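Local structure of tyrosyl-tRNA synthetase (Pyrococcus horikoshii, 2CYC) at residues 9-15 against 56-61; 34-40 against 65-71. The protein catalyses the ATP-dependent attachment of L-tyrosine to tRNA(Tyr), first forming tyrosyl-adenylate and then passing the tyrosyl group to the tRNA acceptor end. Residues are numbered along the deposited sequence.

Interaction 1 (9-15 against 56-61); sequences LVLKKPT and AKIADF
The buried Lys-57 gathers backbone carbonyls at and just past the C-terminal end of helix 3-11: its NZ donates to Leu-9 O at 2.9 Å, Val-10 O at 3.2 Å and Lys-12 O at 2.9 Å. One turn on along its own helix, Asp-60 (chi1 m) balances the charge, with OD2 2.7 Å from Lys-57 NZ, while OD1 lies 3.1 Å from NZ of Lys-12, completing a salt-bridge network; Lys-12 NZ also pairs with Glu-300. Chi1 to chi3 of Lys-57 are all m, which curls the chain back toward the carbonyls. Lys-12 leaves helical angles (-60/147), the peptide before Pro-14 is cis, and the chain then enters strand 15-19. This exit from the helix is held by Thr-15, whose OG1 donates to Val-10 O (2.6 Å) and whose N donates to Lys-12 O (3.1 Å). A water bonds to Lys-13 O and Asp-60 OD2, 2.6 Å from each. CA atoms are 5.4 Å apart for Leu-9 and Asp-60, 7.2 Å for Pro-14 and Lys-57. Farther out, Pro-14 CD packs 4.0 Å from Ala-56 CB, and Val-10 CG1 meets the edge of the Phe-61 ring, 4.0 Å from CE1.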
loop_
_atom_site.group_PDB
_atom_site.type_symbol
_atom_site.label_atom_id
_atom_site.label_comp_id
_atom_site.label_asym_id
_atom_site.label_seq_id
_atom_site.Cartn_x
_atom_site.Cartn_y
_atom_site.Cartn_z
ATOM N N LEU A 9 31.907 15.262 11.639
ATOM C CA LEU A 9 31.993 13.851 11.265
ATOM C C LEU A 9 30.798 13.515 10.358
ATOM O O LEU A 9 30.930 12.776 9.380
ATOM C CB LEU A 9 31.955 12.959 12.515
ATOM C CG LEU A 9 33.178 12.220 13.101
ATOM C CD1 LEU A 9 34.388 12.322 12.203
ATOM C CD2 LEU A 9 33.478 12.776 14.487
ATOM N N VAL A 10 29.625 14.058 10.683
ATOM C CA VAL A 10 28.437 13.785 9.873
ATOM C C VAL A 10 28.565 14.484 8.519
ATOM O O VAL A 10 28.216 13.927 7.476
ATOM C CB VAL A 10 27.152 14.280 10.584
ATOM C CG1 VAL A 10 25.937 14.156 9.650
ATOM C CG2 VAL A 10 26.925 13.476 11.847
ATOM N N LEU A 11 29.097 15.701 8.555
ATOM C CA LEU A 11 29.265 16.531 7.369
ATOM C C LEU A 11 30.409 16.176 6.416
ATOM O O LEU A 11 30.323 16.464 5.228
ATOM C CB LEU A 11 29.412 17.994 7.801
ATOM C CG LEU A 11 28.135 18.788 8.094
ATOM C CD1 LEU A 11 27.471 19.152 6.787
ATOM C CD2 LEU A 11 27.180 17.979 8.969
ATOM N N LYS A 12 31.462 15.539 6.908
ATOM C CA LYS A 12 32.594 15.228 6.041
ATOM C C LYS A 12 32.272 14.341 4.840
ATOM O O LYS A 12 31.396 13.465 4.906
ATOM C CB LYS A 12 33.731 14.600 6.848
ATOM C CG LYS A 12 33.343 13.348 7.595
ATOM C CD LYS A 12 34.517 12.772 8.394
ATOM C CE LYS A 12 35.607 12.211 7.489
ATOM N NZ LYS A 12 36.494 11.267 8.219
ATOM N N LYS A 13 32.990 14.582 3.740
ATOM C CA LYS A 13 32.798 13.817 2.512
ATOM C C LYS A 13 32.920 12.348 2.840
ATOM O O LYS A 13 33.683 11.971 3.719
ATOM C CB LYS A 13 33.842 14.203 1.460
ATOM C CG LYS A 13 33.594 15.567 0.853
ATOM C CD LYS A 13 34.546 15.861 -0.297
ATOM C CE LYS A 13 33.945 16.910 -1.232
ATOM N NZ LYS A 13 33.431 18.103 -0.502
ATOM N N PRO A 14 32.237 11.486 2.076
ATOM C CA PRO A 14 31.375 11.790 0.927
ATOM C C PRO A 14 29.992 12.418 1.161
ATOM O O PRO A 14 29.166 12.425 0.252
ATOM C CB PRO A 14 31.284 10.442 0.218
ATOM C CG PRO A 14 31.209 9.492 1.387
ATOM C CD PRO A 14 32.291 10.033 2.321
ATOM N N THR A 15 29.721 12.930 2.353
ATOM C CA THR A 15 28.422 13.562 2.569
ATOM C C THR A 15 28.263 14.671 1.527
ATOM O O THR A 15 29.197 15.435 1.279
ATOM C CB THR A 15 28.315 14.217 3.954
ATOM O OG1 THR A 15 28.297 13.204 4.963
ATOM C CG2 THR A 15 27.046 15.062 4.047
ATOM N N ALA A 56 32.221 4.446 4.406
ATOM C CA ALA A 56 32.908 5.616 4.943
ATOM C C ALA A 56 31.989 6.386 5.901
ATOM O O ALA A 56 32.403 6.758 6.995
ATOM C CB ALA A 56 33.356 6.519 3.814
ATOM N N LYS A 57 30.736 6.616 5.509
ATOM C CA LYS A 57 29.832 7.355 6.393
ATOM C C LYS A 57 29.502 6.566 7.661
ATOM O O LYS A 57 29.420 7.138 8.752
ATOM C CB LYS A 57 28.533 7.743 5.670
ATOM C CG LYS A 57 28.702 8.805 4.585
ATOM C CD LYS A 57 29.690 9.914 5.001
ATOM C CE LYS A 57 29.246 10.654 6.266
ATOM N NZ LYS A 57 30.315 11.567 6.767
ATOM N N ILE A 58 29.304 5.256 7.519
ATOM C CA ILE A 58 29.007 4.441 8.677
ATOM C C ILE A 58 30.164 4.598 9.672
ATOM O O ILE A 58 29.938 4.766 10.878
ATOM C CB ILE A 58 28.798 2.969 8.265
ATOM C CG1 ILE A 58 27.391 2.813 7.654
ATOM C CG2 ILE A 58 28.960 2.062 9.464
ATOM C CD1 ILE A 58 27.177 1.485 6.912
ATOM N N ALA A 59 31.395 4.584 9.164
ATOM C CA ALA A 59 32.569 4.751 10.018
ATOM C C ALA A 59 32.526 6.113 10.703
ATOM O O ALA A 59 32.780 6.217 11.906
ATOM C CB ALA A 59 33.865 4.618 9.193
ATOM N N ASP A 60 32.212 7.159 9.938
ATOM C CA ASP A 60 32.135 8.505 10.505
ATOM C C ASP A 60 31.072 8.589 11.590
ATOM O O ASP A 60 31.303 9.171 12.660
ATOM C CB ASP A 60 31.796 9.553 9.436
ATOM C CG ASP A 60 32.879 9.700 8.387
ATOM O OD1 ASP A 60 34.055 9.394 8.680
ATOM O OD2 ASP A 60 32.553 10.147 7.269
ATOM N N PHE A 61 29.902 8.018 11.306
ATOM C CA PHE A 61 28.798 8.068 12.253
ATOM C C PHE A 61 29.155 7.389 13.576
ATOM O O PHE A 61 28.863 7.925 14.648
ATOM C CB PHE A 61 27.518 7.446 11.647
ATOM C CG PHE A 61 27.000 8.170 10.412
ATOM C CD1 PHE A 61 27.137 9.556 10.282
ATOM C CD2 PHE A 61 26.354 7.467 9.394
ATOM C CE1 PHE A 61 26.638 10.233 9.157
ATOM C CE2 PHE A 61 25.848 8.133 8.257
ATOM C CZ PHE A 61 25.992 9.522 8.140
HETATM O O HOH W 1 34.242 9.969 5.246
#

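Interaction 2 (34-40 against 65-71); sequences LQHYIGF and GIKTRVF. With TYR (tyrosine), chain C.
Parallel strands 36-40 and 69-71, their axes 4.6 Å apart and 26° askew, are the two strands of a beta-alpha-beta unit in the Rossmann-like catalytic core of a class I synthetase; helix 48-63 makes the crossover. Register runs from Leu-34 beside Ile-66 to Gly-39 beside Phe-71, in extended backbone after the Schellman turn at Gly-65 (83/31). Leu-34 O accepts from Lys-67 N (3.0 Å). Gln-35 pairs with Lys-67. His-36 N donates to Lys-67 O (2.7 Å); then, with chi1 of His-36 between wells at 146°, its imidazole ND1 replaces a carbonyl as acceptor for Arg-69 N (3.0 Å). The Arg-69 side chain reaches on to Gln-179 and Glu-117. Tyr-37, an L-tyrosine-binding residue, has its OH 2.8 Å from the OH of the bound tyrosine and forms an offset edge-to-face pair, its ring edge toward the Phe-71 face (centroids 5.6 Å apart, planes at 67°). Ile-38 N donates to Arg-69 O (3.1 Å) and Ile-38 O accepts from Phe-71 N (2.9 Å). At Gly-39 a CB would collide with the bound tyrosine ring. Phe-40 N donates to Phe-71 O (2.9 Å), while its CE1 lies 3.8 Å from Val-70 CG1.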
loop_
_atom_site.group_PDB
_atom_site.type_symbol
_atom_site.label_atom_id
_atom_site.label_comp_id
_atom_site.label_asym_id
_atom_site.label_seq_id
_atom_site.Cartn_x
_atom_site.Cartn_y
_atom_site.Cartn_z
ATOM N N LEU A 34 20.186 8.577 18.891
ATOM C CA LEU A 34 20.876 8.645 17.610
ATOM C C LEU A 34 20.912 7.264 16.963
ATOM O O LEU A 34 21.837 6.478 17.183
ATOM C CB LEU A 34 22.307 9.179 17.801
ATOM C CG LEU A 34 22.387 10.586 18.407
ATOM C CD1 LEU A 34 23.827 10.964 18.717
ATOM C CD2 LEU A 34 21.768 11.572 17.444
ATOM N N GLN A 35 19.884 6.970 16.177
ATOM C CA GLN A 35 19.808 5.695 15.500
ATOM C C GLN A 35 19.894 5.946 14.009
ATOM O O GLN A 35 19.050 6.626 13.425
ATOM C CB GLN A 35 18.494 4.981 15.828
ATOM C CG GLN A 35 18.258 3.719 15.012
ATOM C CD GLN A 35 19.191 2.589 15.398
ATOM O OE1 GLN A 35 20.077 2.179 14.628
ATOM N NE2 GLN A 35 19.002 2.079 16.600
ATOM N N HIS A 36 20.932 5.398 13.401
ATOM C CA HIS A 36 21.128 5.536 11.978
ATOM C C HIS A 36 20.688 4.255 11.290
ATOM O O HIS A 36 20.428 3.235 11.933
ATOM C CB HIS A 36 22.620 5.797 11.670
ATOM C CG HIS A 36 23.095 5.199 10.378
ATOM N ND1 HIS A 36 23.205 3.837 10.184
ATOM C CD2 HIS A 36 23.501 5.776 9.220
ATOM C CE1 HIS A 36 23.664 3.602 8.966
ATOM N NE2 HIS A 36 23.853 4.760 8.359
ATOM N N TYR A 37 20.597 4.349 9.972
ATOM C CA TYR A 37 20.309 3.228 9.116
ATOM C C TYR A 37 20.506 3.673 7.678
ATOM O O TYR A 37 20.474 4.867 7.363
ATOM C CB TYR A 37 18.875 2.708 9.321
ATOM C CG TYR A 37 17.887 3.010 8.202
ATOM C CD1 TYR A 37 17.178 1.977 7.570
ATOM C CD2 TYR A 37 17.599 4.330 7.829
ATOM C CE1 TYR A 37 16.197 2.255 6.606
ATOM C CE2 TYR A 37 16.625 4.621 6.863
ATOM C CZ TYR A 37 15.925 3.583 6.266
ATOM O OH TYR A 37 14.917 3.880 5.383
ATOM N N ILE A 38 20.751 2.695 6.824
ATOM C CA ILE A 38 20.855 2.913 5.394
ATOM C C ILE A 38 20.401 1.579 4.815
ATOM O O ILE A 38 20.902 0.509 5.191
ATOM C CB ILE A 38 22.296 3.332 4.907
ATOM C CG1 ILE A 38 22.289 3.418 3.374
ATOM C CG2 ILE A 38 23.374 2.366 5.406
ATOM C CD1 ILE A 38 23.499 4.150 2.774
ATOM N N GLY A 39 19.400 1.646 3.948
ATOM C CA GLY A 39 18.860 0.443 3.351
ATOM C C GLY A 39 19.408 0.180 1.965
ATOM O O GLY A 39 19.796 1.100 1.244
ATOM N N PHE A 40 19.446 -1.091 1.588
ATOM C CA PHE A 40 19.950 -1.451 0.276
ATOM C C PHE A 40 19.075 -2.513 -0.342
ATOM O O PHE A 40 18.611 -3.434 0.334
ATOM C CB PHE A 40 21.357 -2.046 0.349
ATOM C CG PHE A 40 22.361 -1.180 1.025
ATOM C CD1 PHE A 40 22.556 -1.263 2.403
ATOM C CD2 PHE A 40 23.141 -0.299 0.285
ATOM C CE1 PHE A 40 23.518 -0.486 3.028
ATOM C CE2 PHE A 40 24.108 0.483 0.906
ATOM C CZ PHE A 40 24.294 0.386 2.279
ATOM N N GLY A 65 29.420 8.806 17.726
ATOM C CA GLY A 65 28.558 8.267 18.767
ATOM C C GLY A 65 27.140 7.986 18.291
ATOM O O GLY A 65 26.187 8.096 19.061
ATOM N N ILE A 66 27.000 7.634 17.015
ATOM C CA ILE A 66 25.700 7.308 16.426
ATOM C C ILE A 66 25.618 5.791 16.238
ATOM O O ILE A 66 26.569 5.176 15.750
ATOM C CB ILE A 66 25.543 7.991 15.042
ATOM C CG1 ILE A 66 25.533 9.519 15.215
ATOM C CG2 ILE A 66 24.265 7.493 14.351
ATOM C CD1 ILE A 66 25.707 10.285 13.923
ATOM N N LYS A 67 24.498 5.183 16.635
ATOM C CA LYS A 67 24.320 3.734 16.477
ATOM C C LYS A 67 23.961 3.462 15.015
ATOM O O LYS A 67 22.918 3.903 14.529
ATOM C CB LYS A 67 23.196 3.228 17.389
ATOM C CG LYS A 67 23.072 1.704 17.445
ATOM C CD LYS A 67 24.292 1.056 18.115
ATOM C CE LYS A 67 24.125 -0.460 18.248
ATOM N NZ LYS A 67 25.408 -1.154 18.595
ATOM N N THR A 68 24.823 2.723 14.335
ATOM C CA THR A 68 24.662 2.432 12.922
ATOM C C THR A 68 24.016 1.098 12.576
ATOM O O THR A 68 24.201 0.090 13.273
ATOM C CB THR A 68 26.031 2.540 12.215
ATOM O OG1 THR A 68 26.944 1.568 12.754
ATOM C CG2 THR A 68 26.608 3.943 12.432
ATOM N N ARG A 69 23.272 1.094 11.471
ATOM C CA ARG A 69 22.570 -0.112 11.029
ATOM C C ARG A 69 22.469 -0.236 9.517
ATOM O O ARG A 69 22.204 0.750 8.826
ATOM C CB ARG A 69 21.148 -0.124 11.615
ATOM C CG ARG A 69 20.234 -1.237 11.079
ATOM C CD ARG A 69 18.846 -1.133 11.686
ATOM N NE ARG A 69 18.902 -1.124 13.148
ATOM C CZ ARG A 69 17.836 -1.062 13.945
ATOM N NH1 ARG A 69 17.995 -1.056 15.262
ATOM N NH2 ARG A 69 16.612 -1.012 13.435
ATOM N N VAL A 70 22.687 -1.451 9.014
ATOM C CA VAL A 70 22.562 -1.747 7.586
ATOM C C VAL A 70 21.231 -2.504 7.476
ATOM O O VAL A 70 21.024 -3.520 8.146
ATOM C CB VAL A 70 23.716 -2.646 7.075
ATOM C CG1 VAL A 70 23.369 -3.220 5.695
ATOM C CG2 VAL A 70 25.013 -1.837 7.007
ATOM N N PHE A 71 20.337 -1.977 6.644
ATOM C CA PHE A 71 18.999 -2.517 6.421
ATOM C C PHE A 71 18.963 -3.226 5.059
ATOM O O PHE A 71 19.125 -2.582 4.014
ATOM C CB PHE A 71 18.011 -1.341 6.448
ATOM C CG PHE A 71 16.555 -1.731 6.427
ATOM C CD1 PHE A 71 15.938 -2.245 7.569
ATOM C CD2 PHE A 71 15.776 -1.489 5.292
ATOM C CE1 PHE A 71 14.564 -2.505 7.587
ATOM C CE2 PHE A 71 14.397 -1.746 5.294
ATOM C CZ PHE A 71 13.791 -2.254 6.451
HETATM N N TYR C . 15.443 2.459 -2.186
HETATM C CA TYR C . 16.816 2.043 -1.769
HETATM C C TYR C . 17.685 1.763 -2.993
HETATM O O TYR C . 17.135 1.738 -4.116
HETATM C CB TYR C . 16.742 0.789 -0.883
HETATM C CG TYR C . 16.023 1.019 0.433
HETATM C CD1 TYR C . 16.502 1.943 1.361
HETATM C CD2 TYR C . 14.862 0.309 0.752
HETATM C CE1 TYR C . 15.835 2.161 2.580
HETATM C CE2 TYR C . 14.199 0.510 1.962
HETATM C CZ TYR C . 14.683 1.437 2.868
HETATM O OH TYR C . 14.010 1.640 4.061
HETATM O OXT TYR C . 18.903 1.567 -2.816
#

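How the interactions relate
The two contacts illustrate how one crossover helix can serve two neighbours. Helix 48-63 supplies residues 56-61 to interaction 1 and connects the paired strands of interaction 2; the contact centres lie about 12 Å apart. Phe-61 is the main residue through which they touch: CD2 of its ring packs 3.3 Å from CD2 of His-36, its CB lies 3.7 Å from Thr-68 CG2, and its O is probably hydrogen-bonded to Ile-66 N (3.0 Å). Only interaction 2 reaches the substrate, where Phe-71 CE2 joins Tyr-37 beside the phenolic OH of bound tyrosine, 3.6 Å from that oxygen. Interaction 1 does not touch the ligand; the side chain of Phe-61 lies about 9 Å from that of Tyr-37 and about 13 Å from the bound tyrosine.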